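Local atomic coordinates of endo-arabinase (Bacteroides thetaiotaomicron, PDB entry 5C0P), a protein that probably hydrolyses O-glycosidic bonds in the breakdown of L-arabinan, as a magnesium-binding member of glycoside hydrolase family 43. Residues D84-E89 with G137-D142; R91-T96 with I109-S114; W148-R153 with P207-L212. All coordinates share one frame; numbering follows the deposited sequence.

Contact 1 (D84-E89 with G137-D142); sequences DVYEYE and GSLYID. With MG (magnesium ion), chain C.
Tyr86 lies against Leu139 where two neighbouring blades of the five-bladed beta-propeller of this family meet, beside the magnesium site. Strands 84-88 and 137-141 run in roughly the same direction, 26° apart. Their axes come no closer than 7.9 Å, so side chains bridge the gap. The apolar part centres on a CH-pi contact. With Tyr86 CG anti to the carbonyl carbon (chi1 -57°), the ring sets off toward Leu139. Leu139 CB stands over the middle of the Tyr86 ring, 3.6 Å from its centroid. Leu139 CD2 reaches the CB and CG end of the same tyrosine. Further along, Ile141 CD1 meets Tyr88 CE1 at 3.9 Å. Tyr88 OH is hydrogen-bonded to Lys170 O.

The polar part gathers at the Tyr86 hydroxyl. Leu139 N gives Tyr86 OH a nearly straight hydrogen bond of 3.1 Å, with 168° at the hydrogen. Tyr86 OH in turn donates a weak bond to Asp84 OD2, at 2.6 Å. One oxygen thus ties a backbone amide of one blade to a carboxylate of the other. A phenylalanine at Tyr86 would probably leave Leu139 N without its acceptor and take from Asp84 OD2 its weak tyrosine partner.

The metal part belongs to Asp84. Its OD1 binds magnesium at 2.1 Å, together with His261 and four waters. Asp84 OD2 accepts a hydrogen bond of 2.7 Å from water 1, itself a magnesium ligand.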
loop_
_atom_site.group_PDB
_atom_site.type_symbol
_atom_site.label_atom_id
_atom_site.label_comp_id
_atom_site.label_asym_id
_atom_site.label_seq_id
_atom_site.Cartn_x
_atom_site.Cartn_y
_atom_site.Cartn_z
ATOM N N ASP A 84 3.954 3.486 2.664
ATOM C CA ASP A 84 4.762 2.596 1.831
ATOM C C ASP A 84 6.080 3.329 1.620
ATOM O O ASP A 84 6.094 4.567 1.561
ATOM C CB ASP A 84 4.160 2.443 0.432
ATOM C CG ASP A 84 2.889 1.606 0.380
ATOM O OD1 ASP A 84 2.340 1.183 1.422
ATOM O OD2 ASP A 84 2.443 1.379 -0.768
ATOM N N VAL A 85 7.184 2.601 1.462
ATOM C CA VAL A 85 8.448 3.255 1.121
ATOM C C VAL A 85 9.127 2.531 -0.030
ATOM O O VAL A 85 9.299 1.307 0.012
ATOM C CB VAL A 85 9.419 3.352 2.339
ATOM C CG1 VAL A 85 10.745 3.985 1.922
ATOM C CG2 VAL A 85 8.786 4.176 3.445
ATOM N N TYR A 86 9.516 3.295 -1.046
ATOM C CA TYR A 86 10.109 2.741 -2.250
ATOM C C TYR A 86 11.497 3.293 -2.487
ATOM O O TYR A 86 11.734 4.490 -2.318
ATOM C CB TYR A 86 9.250 3.091 -3.465
ATOM C CG TYR A 86 7.830 2.615 -3.331
ATOM C CD1 TYR A 86 7.472 1.330 -3.725
ATOM C CD2 TYR A 86 6.848 3.438 -2.794
ATOM C CE1 TYR A 86 6.162 0.880 -3.613
ATOM C CE2 TYR A 86 5.541 2.995 -2.672
ATOM C CZ TYR A 86 5.211 1.713 -3.078
ATOM O OH TYR A 86 3.906 1.264 -2.959
ATOM N N GLU A 87 12.410 2.429 -2.918
ATOM C CA GLU A 87 13.677 2.911 -3.443
ATOM C C GLU A 87 13.466 3.211 -4.920
ATOM O O GLU A 87 12.942 2.384 -5.670
ATOM C CB GLU A 87 14.781 1.862 -3.276
ATOM C CG GLU A 87 16.207 2.386 -3.506
ATOM C CD GLU A 87 16.612 2.491 -4.970
ATOM O OE1 GLU A 87 15.980 1.851 -5.838
ATOM O OE2 GLU A 87 17.589 3.216 -5.255
ATOM N N TYR A 88 13.880 4.395 -5.347
ATOM C CA TYR A 88 13.677 4.802 -6.730
ATOM C C TYR A 88 14.793 5.723 -7.182
ATOM O O TYR A 88 14.953 6.826 -6.654
ATOM C CB TYR A 88 12.308 5.483 -6.872
ATOM C CG TYR A 88 11.997 6.033 -8.249
ATOM C CD1 TYR A 88 11.507 5.211 -9.261
ATOM C CD2 TYR A 88 12.172 7.382 -8.536
ATOM C CE1 TYR A 88 11.205 5.717 -10.516
ATOM C CE2 TYR A 88 11.875 7.891 -9.780
ATOM C CZ TYR A 88 11.392 7.062 -10.773
ATOM O OH TYR A 88 11.099 7.591 -12.011
ATOM N N GLU A 89 15.568 5.256 -8.160
ATOM C CA GLU A 89 16.684 6.015 -8.720
ATOM C C GLU A 89 17.618 6.603 -7.656
ATOM O O GLU A 89 18.035 7.757 -7.746
ATOM C CB GLU A 89 16.170 7.096 -9.673
ATOM C CG GLU A 89 15.259 6.532 -10.757
ATOM C CD GLU A 89 15.124 7.451 -11.952
ATOM O OE1 GLU A 89 14.986 6.933 -13.082
ATOM O OE2 GLU A 89 15.151 8.688 -11.764
ATOM N N GLY A 137 -2.276 5.468 -1.906
ATOM C CA GLY A 137 -1.468 5.640 -3.101
ATOM C C GLY A 137 -0.196 4.813 -3.047
ATOM O O GLY A 137 0.592 4.908 -2.088
ATOM N N SER A 138 0.010 3.998 -4.079
ATOM C CA SER A 138 1.185 3.137 -4.154
ATOM C C SER A 138 1.928 3.335 -5.467
ATOM O O SER A 138 1.432 3.997 -6.387
ATOM C CB SER A 138 0.784 1.671 -3.988
ATOM O OG SER A 138 0.008 1.226 -5.086
ATOM N N LEU A 139 3.122 2.753 -5.554
ATOM C CA LEU A 139 3.985 2.921 -6.720
ATOM C C LEU A 139 4.194 1.574 -7.392
ATOM O O LEU A 139 4.525 0.580 -6.740
ATOM C CB LEU A 139 5.334 3.499 -6.285
ATOM C CG LEU A 139 6.387 3.744 -7.367
ATOM C CD1 LEU A 139 5.958 4.852 -8.300
ATOM C CD2 LEU A 139 7.724 4.080 -6.728
ATOM N N TYR A 140 3.942 1.540 -8.694
ATOM C CA TYR A 140 4.283 0.398 -9.534
ATOM C C TYR A 140 5.264 0.858 -10.610
ATOM O O TYR A 140 5.027 1.863 -11.286
ATOM C CB TYR A 140 3.027 -0.211 -10.180
ATOM C CG TYR A 140 3.369 -1.218 -11.257
ATOM C CD1 TYR A 140 3.991 -2.424 -10.934
ATOM C CD2 TYR A 140 3.112 -0.956 -12.603
ATOM C CE1 TYR A 140 4.338 -3.341 -11.913
ATOM C CE2 TYR A 140 3.453 -1.878 -13.594
ATOM C CZ TYR A 140 4.071 -3.062 -13.243
ATOM O OH TYR A 140 4.418 -3.971 -14.209
ATOM N N ILE A 141 6.369 0.131 -10.764
ATOM C CA ILE A 141 7.341 0.417 -11.816
ATOM C C ILE A 141 7.133 -0.587 -12.936
ATOM O O ILE A 141 7.271 -1.806 -12.737
ATOM C CB ILE A 141 8.798 0.339 -11.302
ATOM C CG1 ILE A 141 8.988 1.274 -10.098
ATOM C CG2 ILE A 141 9.788 0.628 -12.435
ATOM C CD1 ILE A 141 8.736 2.759 -10.402
ATOM N N ASP A 142 6.796 -0.087 -14.121
ATOM C CA ASP A 142 6.447 -0.981 -15.214
ATOM C C ASP A 142 7.672 -1.593 -15.897
ATOM O O ASP A 142 8.813 -1.333 -15.495
ATOM C CB ASP A 142 5.455 -0.320 -16.198
ATOM C CG ASP A 142 6.074 0.793 -17.035
ATOM O OD1 ASP A 142 7.303 0.814 -17.236
ATOM O OD2 ASP A 142 5.301 1.644 -17.536
HETATM MG MG MG C . 0.498 0.194 1.799
HETATM O O HOH W 1 0.149 0.140 -0.271
HETATM O O HOH W 2 1.223 -1.774 1.498
HETATM O O HOH W 3 1.164 0.354 3.790
HETATM O O HOH W 4 -0.411 2.109 1.728
#

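Contact 2 (R91-T96 with I109-S114); sequences RYYLFT and ILVSDS
Val111 CG2 meets the Arg91 guanidinium because of how both side chains are turned. With Val111 CG1 between the backbone N and the carbonyl carbon (chi1 64°), CG2 stands anti to the N and meets both Arg91 and Tyr93. The Arg91 chain bends at chi3 (71°), and this brings NE round toward Asp113. The setting is an antiparallel beta hairpin, strands 91-100 and 103-112, in one blade of the propeller.

The backbones pair in regular register. Tyr92 with Ser112 and Leu94 with Leu110 are hydrogen-bonded pairs, each joined by two bonds. Tyr92 N reaches Ser112 O at 2.9 Å, and Leu94 N reaches Leu110 O at 2.8 Å. Tyr93 with Val111 and Phe95 with Ile109 are the non-hydrogen-bonded pairs between and beyond them.

One face of the hairpin carries Tyr93, Phe95, Ile109 and Val111. Val111 CG2 makes a CH-pi contact over the Tyr93 ring, offset toward its rim, 3.5 Å from Tyr93 CE2. The same methyl also sits over the centre of the Arg91 guanidinium. Ile109 CG1 stands over the middle of the Phe95 ring, 3.8 Å from its centroid, in a second CH-pi contact. Phe95 also meets Tyr86 of the adjoining strand edge-to-face. The other face carries Tyr92, Leu94, Leu110 and Ser112. The two leucines lie side by side, with Leu94 CD2 4.0 Å from Leu110 CD1. Phe68 of strand 60-68 touches both leucines.

At the Arg91 end, Arg91 NE and Asp113 OD1 form a salt bridge of 2.8 Å. Its hydrogen bond is weak, and the guanidinium and carboxylate planes are 56° apart. Tyr92 turns its ring edge to Ser112 O, while its hydroxyl bonds to Asp34. Ser112 closes an ST turn: its OG accepts a hydrogen bond of 3.0 Å from Ser114 N.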
loop_
_atom_site.group_PDB
_atom_site.type_symbol
_atom_site.label_atom_id
_atom_site.label_comp_id
_atom_site.label_asym_id
_atom_site.label_seq_id
_atom_site.Cartn_x
_atom_site.Cartn_y
_atom_site.Cartn_z
ATOM N N ARG A 91 17.175 7.238 -4.428
ATOM C CA ARG A 91 16.592 7.856 -3.239
ATOM C C ARG A 91 15.406 7.041 -2.734
ATOM O O ARG A 91 15.029 6.026 -3.331
ATOM C CB ARG A 91 16.186 9.313 -3.513
ATOM C CG ARG A 91 17.336 10.181 -4.011
ATOM C CD ARG A 91 16.979 11.660 -3.967
ATOM N NE ARG A 91 16.925 12.132 -2.583
ATOM C CZ ARG A 91 16.491 13.332 -2.205
ATOM N NH1 ARG A 91 16.051 14.200 -3.109
ATOM N NH2 ARG A 91 16.483 13.653 -0.915
ATOM N N TYR A 92 14.822 7.477 -1.621
ATOM C CA TYR A 92 13.738 6.728 -1.001
ATOM C C TYR A 92 12.513 7.601 -0.896
ATOM O O TYR A 92 12.614 8.767 -0.527
ATOM C CB TYR A 92 14.175 6.206 0.374
ATOM C CG TYR A 92 15.359 5.290 0.218
ATOM C CD1 TYR A 92 16.651 5.797 0.157
ATOM C CD2 TYR A 92 15.176 3.921 0.072
ATOM C CE1 TYR A 92 17.733 4.962 -0.025
ATOM C CE2 TYR A 92 16.254 3.078 -0.107
ATOM C CZ TYR A 92 17.526 3.609 -0.161
ATOM O OH TYR A 92 18.598 2.774 -0.344
ATOM N N TYR A 93 11.360 7.028 -1.226
ATOM C CA TYR A 93 10.113 7.791 -1.313
ATOM C C TYR A 93 9.033 7.168 -0.451
ATOM O O TYR A 93 8.676 5.998 -0.607
ATOM C CB TYR A 93 9.636 7.902 -2.763
ATOM C CG TYR A 93 10.593 8.684 -3.627
ATOM C CD1 TYR A 93 11.726 8.076 -4.167
ATOM C CD2 TYR A 93 10.384 10.032 -3.895
ATOM C CE1 TYR A 93 12.619 8.792 -4.957
ATOM C CE2 TYR A 93 11.266 10.747 -4.673
ATOM C CZ TYR A 93 12.381 10.122 -5.205
ATOM O OH TYR A 93 13.272 10.823 -5.988
ATOM N N LEU A 94 8.520 7.978 0.461
ATOM C CA LEU A 94 7.450 7.599 1.370
ATOM C C LEU A 94 6.117 8.063 0.784
ATOM O O LEU A 94 5.950 9.248 0.461
ATOM C CB LEU A 94 7.689 8.287 2.724
ATOM C CG LEU A 94 6.587 8.267 3.781
ATOM C CD1 LEU A 94 6.420 6.843 4.289
ATOM C CD2 LEU A 94 6.929 9.203 4.933
ATOM N N PHE A 95 5.191 7.126 0.618
ATOM C CA PHE A 95 3.835 7.408 0.153
ATOM C C PHE A 95 2.905 7.194 1.357
ATOM O O PHE A 95 2.747 6.060 1.830
ATOM C CB PHE A 95 3.431 6.412 -0.946
ATOM C CG PHE A 95 4.030 6.686 -2.306
ATOM C CD1 PHE A 95 5.407 6.797 -2.488
ATOM C CD2 PHE A 95 3.207 6.765 -3.425
ATOM C CE1 PHE A 95 5.939 7.038 -3.764
ATOM C CE2 PHE A 95 3.728 6.983 -4.695
ATOM C CZ PHE A 95 5.098 7.130 -4.868
ATOM N N THR A 96 2.298 8.267 1.861
ATOM C CA THR A 96 1.448 8.190 3.052
ATOM C C THR A 96 0.191 9.025 2.836
ATOM O O THR A 96 0.209 10.002 2.079
ATOM C CB THR A 96 2.210 8.675 4.319
ATOM O OG1 THR A 96 3.361 7.841 4.512
ATOM C CG2 THR A 96 1.347 8.592 5.578
ATOM N N ILE A 109 3.717 12.342 -1.412
ATOM C CA ILE A 109 5.011 11.703 -1.584
ATOM C C ILE A 109 6.094 12.531 -0.902
ATOM O O ILE A 109 6.151 13.761 -1.051
ATOM C CB ILE A 109 5.333 11.520 -3.074
ATOM C CG1 ILE A 109 4.258 10.642 -3.730
ATOM C CG2 ILE A 109 6.738 10.920 -3.258
ATOM C CD1 ILE A 109 4.360 10.547 -5.266
ATOM N N LEU A 110 6.930 11.847 -0.123
ATOM C CA LEU A 110 8.014 12.492 0.609
ATOM C C LEU A 110 9.296 11.762 0.256
ATOM O O LEU A 110 9.254 10.603 -0.165
ATOM C CB LEU A 110 7.752 12.432 2.115
ATOM C CG LEU A 110 6.424 13.079 2.531
ATOM C CD1 LEU A 110 5.279 12.051 2.616
ATOM C CD2 LEU A 110 6.589 13.815 3.823
ATOM N N VAL A 111 10.433 12.426 0.423
ATOM C CA VAL A 111 11.690 11.874 -0.087
ATOM C C VAL A 111 12.811 11.943 0.953
ATOM O O VAL A 111 12.851 12.859 1.778
ATOM C CB VAL A 111 12.112 12.592 -1.400
ATOM C CG1 VAL A 111 12.403 14.082 -1.156
ATOM C CG2 VAL A 111 13.304 11.880 -2.078
ATOM N N SER A 112 13.717 10.966 0.900
ATOM C CA SER A 112 14.892 10.942 1.771
ATOM C C SER A 112 16.058 10.326 1.023
ATOM O O SER A 112 15.857 9.580 0.057
ATOM C CB SER A 112 14.612 10.109 3.027
ATOM O OG SER A 112 15.744 10.097 3.889
ATOM N N ASP A 113 17.273 10.623 1.480
ATOM C CA ASP A 113 18.461 9.977 0.937
ATOM C C ASP A 113 18.659 8.604 1.586
ATOM O O ASP A 113 19.477 7.807 1.127
ATOM C CB ASP A 113 19.701 10.839 1.189
ATOM C CG ASP A 113 19.728 12.099 0.342
ATOM O OD1 ASP A 113 18.975 12.177 -0.646
ATOM O OD2 ASP A 113 20.525 13.005 0.664
ATOM N N SER A 114 17.913 8.343 2.658
ATOM C CA SER A 114 18.111 7.146 3.480
ATOM C C SER A 114 16.850 6.306 3.559
ATOM O O SER A 114 15.749 6.847 3.584
ATOM C CB SER A 114 18.501 7.558 4.900
ATOM O OG SER A 114 18.392 6.466 5.805
#

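Contact 3 (W148-R153 with P207-L212); sequences WLLFCR and PFIYRL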
loop_
_atom_site.group_PDB
_atom_site.type_symbol
_atom_site.label_atom_id
_atom_site.label_comp_id
_atom_site.label_asym_id
_atom_site.label_seq_id
_atom_site.Cartn_x
_atom_site.Cartn_y
_atom_site.Cartn_z
ATOM N N TRP A 148 4.130 4.339 -12.054
ATOM C CA TRP A 148 2.687 4.470 -12.001
ATOM C C TRP A 148 2.236 4.657 -10.574
ATOM O O TRP A 148 2.745 3.990 -9.663
ATOM C CB TRP A 148 2.021 3.195 -12.507
ATOM C CG TRP A 148 2.119 2.959 -13.988
ATOM C CD1 TRP A 148 3.163 2.404 -14.668
ATOM C CD2 TRP A 148 1.112 3.258 -14.961
ATOM N NE1 TRP A 148 2.867 2.336 -16.012
ATOM C CE2 TRP A 148 1.614 2.857 -16.215
ATOM C CE3 TRP A 148 -0.169 3.821 -14.887
ATOM C CZ2 TRP A 148 0.872 3.001 -17.398
ATOM C CZ3 TRP A 148 -0.902 3.966 -16.055
ATOM C CH2 TRP A 148 -0.380 3.552 -17.295
ATOM N N LEU A 149 1.259 5.543 -10.404
ATOM C CA LEU A 149 0.537 5.713 -9.150
ATOM C C LEU A 149 -0.733 4.868 -9.203
ATOM O O LEU A 149 -1.478 4.933 -10.180
ATOM C CB LEU A 149 0.158 7.186 -8.980
ATOM C CG LEU A 149 -0.727 7.508 -7.779
ATOM C CD1 LEU A 149 0.096 7.377 -6.496
ATOM C CD2 LEU A 149 -1.307 8.904 -7.919
ATOM N N LEU A 150 -0.972 4.072 -8.164
ATOM C CA LEU A 150 -2.247 3.368 -8.002
ATOM C C LEU A 150 -2.884 3.956 -6.757
ATOM O O LEU A 150 -2.193 4.221 -5.785
ATOM C CB LEU A 150 -2.030 1.872 -7.778
ATOM C CG LEU A 150 -1.104 1.143 -8.741
ATOM C CD1 LEU A 150 -0.930 -0.312 -8.289
ATOM C CD2 LEU A 150 -1.636 1.228 -10.151
ATOM N N PHE A 151 -4.190 4.187 -6.774
ATOM C CA PHE A 151 -4.826 4.719 -5.577
ATOM C C PHE A 151 -6.293 4.350 -5.492
ATOM O O PHE A 151 -6.900 3.914 -6.477
ATOM C CB PHE A 151 -4.627 6.241 -5.443
ATOM C CG PHE A 151 -5.311 7.060 -6.508
ATOM C CD1 PHE A 151 -6.615 7.511 -6.335
ATOM C CD2 PHE A 151 -4.634 7.401 -7.676
ATOM C CE1 PHE A 151 -7.229 8.281 -7.312
ATOM C CE2 PHE A 151 -5.243 8.174 -8.658
ATOM C CZ PHE A 151 -6.540 8.614 -8.478
ATOM N N CYS A 152 -6.852 4.534 -4.304
ATOM C CA CYS A 152 -8.277 4.313 -4.089
ATOM C C CYS A 152 -8.999 5.633 -3.999
ATOM O O CYS A 152 -8.485 6.604 -3.439
ATOM C CB CYS A 152 -8.495 3.604 -2.757
ATOM S SG CYS A 152 -7.709 2.007 -2.658
ATOM N N ARG A 153 -10.211 5.668 -4.536
ATOM C CA ARG A 153 -11.101 6.773 -4.265
ATOM C C ARG A 153 -12.096 6.219 -3.268
ATOM O O ARG A 153 -12.783 5.227 -3.550
ATOM C CB ARG A 153 -11.802 7.245 -5.530
ATOM C CG ARG A 153 -12.414 8.599 -5.344
ATOM C CD ARG A 153 -13.101 9.119 -6.576
ATOM N NE ARG A 153 -13.883 10.287 -6.204
ATOM C CZ ARG A 153 -14.706 10.924 -7.024
ATOM N NH1 ARG A 153 -14.850 10.497 -8.270
ATOM N NH2 ARG A 153 -15.381 11.980 -6.597
ATOM N N PRO A 207 -4.286 -1.048 -3.204
ATOM C CA PRO A 207 -3.843 -1.630 -4.476
ATOM C C PRO A 207 -2.320 -1.777 -4.581
ATOM O O PRO A 207 -1.567 -0.871 -4.223
ATOM C CB PRO A 207 -4.337 -0.614 -5.512
ATOM C CG PRO A 207 -4.435 0.682 -4.745
ATOM C CD PRO A 207 -4.883 0.286 -3.377
ATOM N N PHE A 208 -1.883 -2.925 -5.090
ATOM C CA PHE A 208 -0.471 -3.196 -5.280
ATOM C C PHE A 208 -0.315 -4.153 -6.449
ATOM O O PHE A 208 -0.937 -5.212 -6.464
ATOM C CB PHE A 208 0.128 -3.814 -4.016
ATOM C CG PHE A 208 1.630 -3.930 -4.071
ATOM C CD1 PHE A 208 2.437 -2.854 -3.723
ATOM C CD2 PHE A 208 2.226 -5.098 -4.504
ATOM C CE1 PHE A 208 3.822 -2.951 -3.791
ATOM C CE2 PHE A 208 3.607 -5.206 -4.587
ATOM C CZ PHE A 208 4.407 -4.138 -4.221
ATOM N N ILE A 209 0.524 -3.798 -7.420
ATOM C CA ILE A 209 0.728 -4.651 -8.585
ATOM C C ILE A 209 2.062 -5.386 -8.510
ATOM O O ILE A 209 3.089 -4.801 -8.152
ATOM C CB ILE A 209 0.653 -3.839 -9.909
ATOM C CG1 ILE A 209 -0.777 -3.342 -10.154
ATOM C CG2 ILE A 209 1.123 -4.678 -11.089
ATOM C CD1 ILE A 209 -0.913 -2.356 -11.340
ATOM N N TYR A 210 2.028 -6.673 -8.849
ATOM C CA TYR A 210 3.238 -7.467 -9.041
ATOM C C TYR A 210 3.259 -7.988 -10.476
ATOM O O TYR A 210 2.283 -8.580 -10.942
ATOM C CB TYR A 210 3.251 -8.640 -8.064
ATOM C CG TYR A 210 4.495 -9.492 -8.157
ATOM C CD1 TYR A 210 5.685 -9.074 -7.575
ATOM C CD2 TYR A 210 4.476 -10.714 -8.805
ATOM C CE1 TYR A 210 6.834 -9.846 -7.651
ATOM C CE2 TYR A 210 5.619 -11.494 -8.890
ATOM C CZ TYR A 210 6.791 -11.054 -8.310
ATOM O OH TYR A 210 7.927 -11.836 -8.397
ATOM N N ARG A 211 4.370 -7.778 -11.176
ATOM C CA ARG A 211 4.492 -8.200 -12.564
ATOM C C ARG A 211 5.164 -9.564 -12.643
ATOM O O ARG A 211 6.241 -9.765 -12.076
ATOM C CB ARG A 211 5.308 -7.185 -13.373
ATOM C CG ARG A 211 5.438 -7.548 -14.844
ATOM C CD ARG A 211 6.214 -6.507 -15.633
ATOM N NE ARG A 211 7.623 -6.425 -15.248
ATOM C CZ ARG A 211 8.152 -5.445 -14.522
ATOM N NH1 ARG A 211 7.387 -4.455 -14.074
ATOM N NH2 ARG A 211 9.447 -5.463 -14.232
ATOM N N LEU A 212 4.528 -10.494 -13.348
ATOM C CA LEU A 212 5.088 -11.822 -13.547
ATOM C C LEU A 212 6.137 -11.813 -14.651
ATOM O O LEU A 212 6.208 -10.867 -15.442
ATOM C CB LEU A 212 3.974 -12.799 -13.923
ATOM C CG LEU A 212 2.824 -12.844 -12.927
ATOM C CD1 LEU A 212 1.766 -13.846 -13.384
ATOM C CD2 LEU A 212 3.345 -13.218 -11.547
#
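Leu150 is the first residue of strand 148-153 to touch strand 207-211, and it makes most of the contact. The two strands belong to adjacent blades of the five-bladed propeller. Their directions are 147° apart, and their axes approach to 6.9 Å. The segments share no hydrogen bonds, so apolar side chains carry the contact.

The CB of Leu150 points toward the other strand. CD1 stands anti to CA (chi2 176°), and this methyl touches Ile209 CG1 at 3.6 Å. Leu150 CD2 reaches Ile209 CD1 at 3.8 Å, so both methyls of the leucine bear on the isoleucine. The two side chains cross at about a right angle. Nearer the backbone, Leu150 CB rests by Pro207 CG at 4.0 Å. The one leucine therefore packs on two residues that lie two positions apart on the facing strand.

The CB of Phe151 points away from 207-211. Its part is small: Phe151 N lies 4.1 Å from Pro207 CG. The ring instead meets Tyr164 of the next strand, with the planes at about 15°.

Cys152 takes up the contact again. Its SG sits 3.4 Å from Pro207 CD, so the proline ring touches both Leu150 and Cys152. The side chain of Pro207 is about 4 Å from that of Asp136, which is predicted to tune the catalytic acid and to help orient the substrate.

Strand 147-153 runs between strands 134-141 and 162-168 in its sheet. Leu150 touches Ser138 of the first and Ala165 of the second. On the facing blade, Pro207 O accepts a hydrogen bond from Ser138 OG, while Phe208 packs on Met263 and Val264 of strand 260-266.

The contacts follow the propeller through three successive blades. Contact 2 lies within one blade, nested along the chain inside the loop closed by contact 1. Contact 1 joins that blade to the next. It closes before contact 3 opens, and contact 3 joins the next blade to the one after. Contact centres lie about 9 Å apart for 1 and 2, which share the sheet of strands 78-88 and 91-100, about 10 Å for 1 and 3, which share that of strands 134-141 and 147-153, and about 18 Å for 2 and 3, though Phe95 touches Leu149. Contacts 1 and 3 join blades beside the magnesium site and Asp136; contact 2 builds the hairpin next to the strand of Asp84.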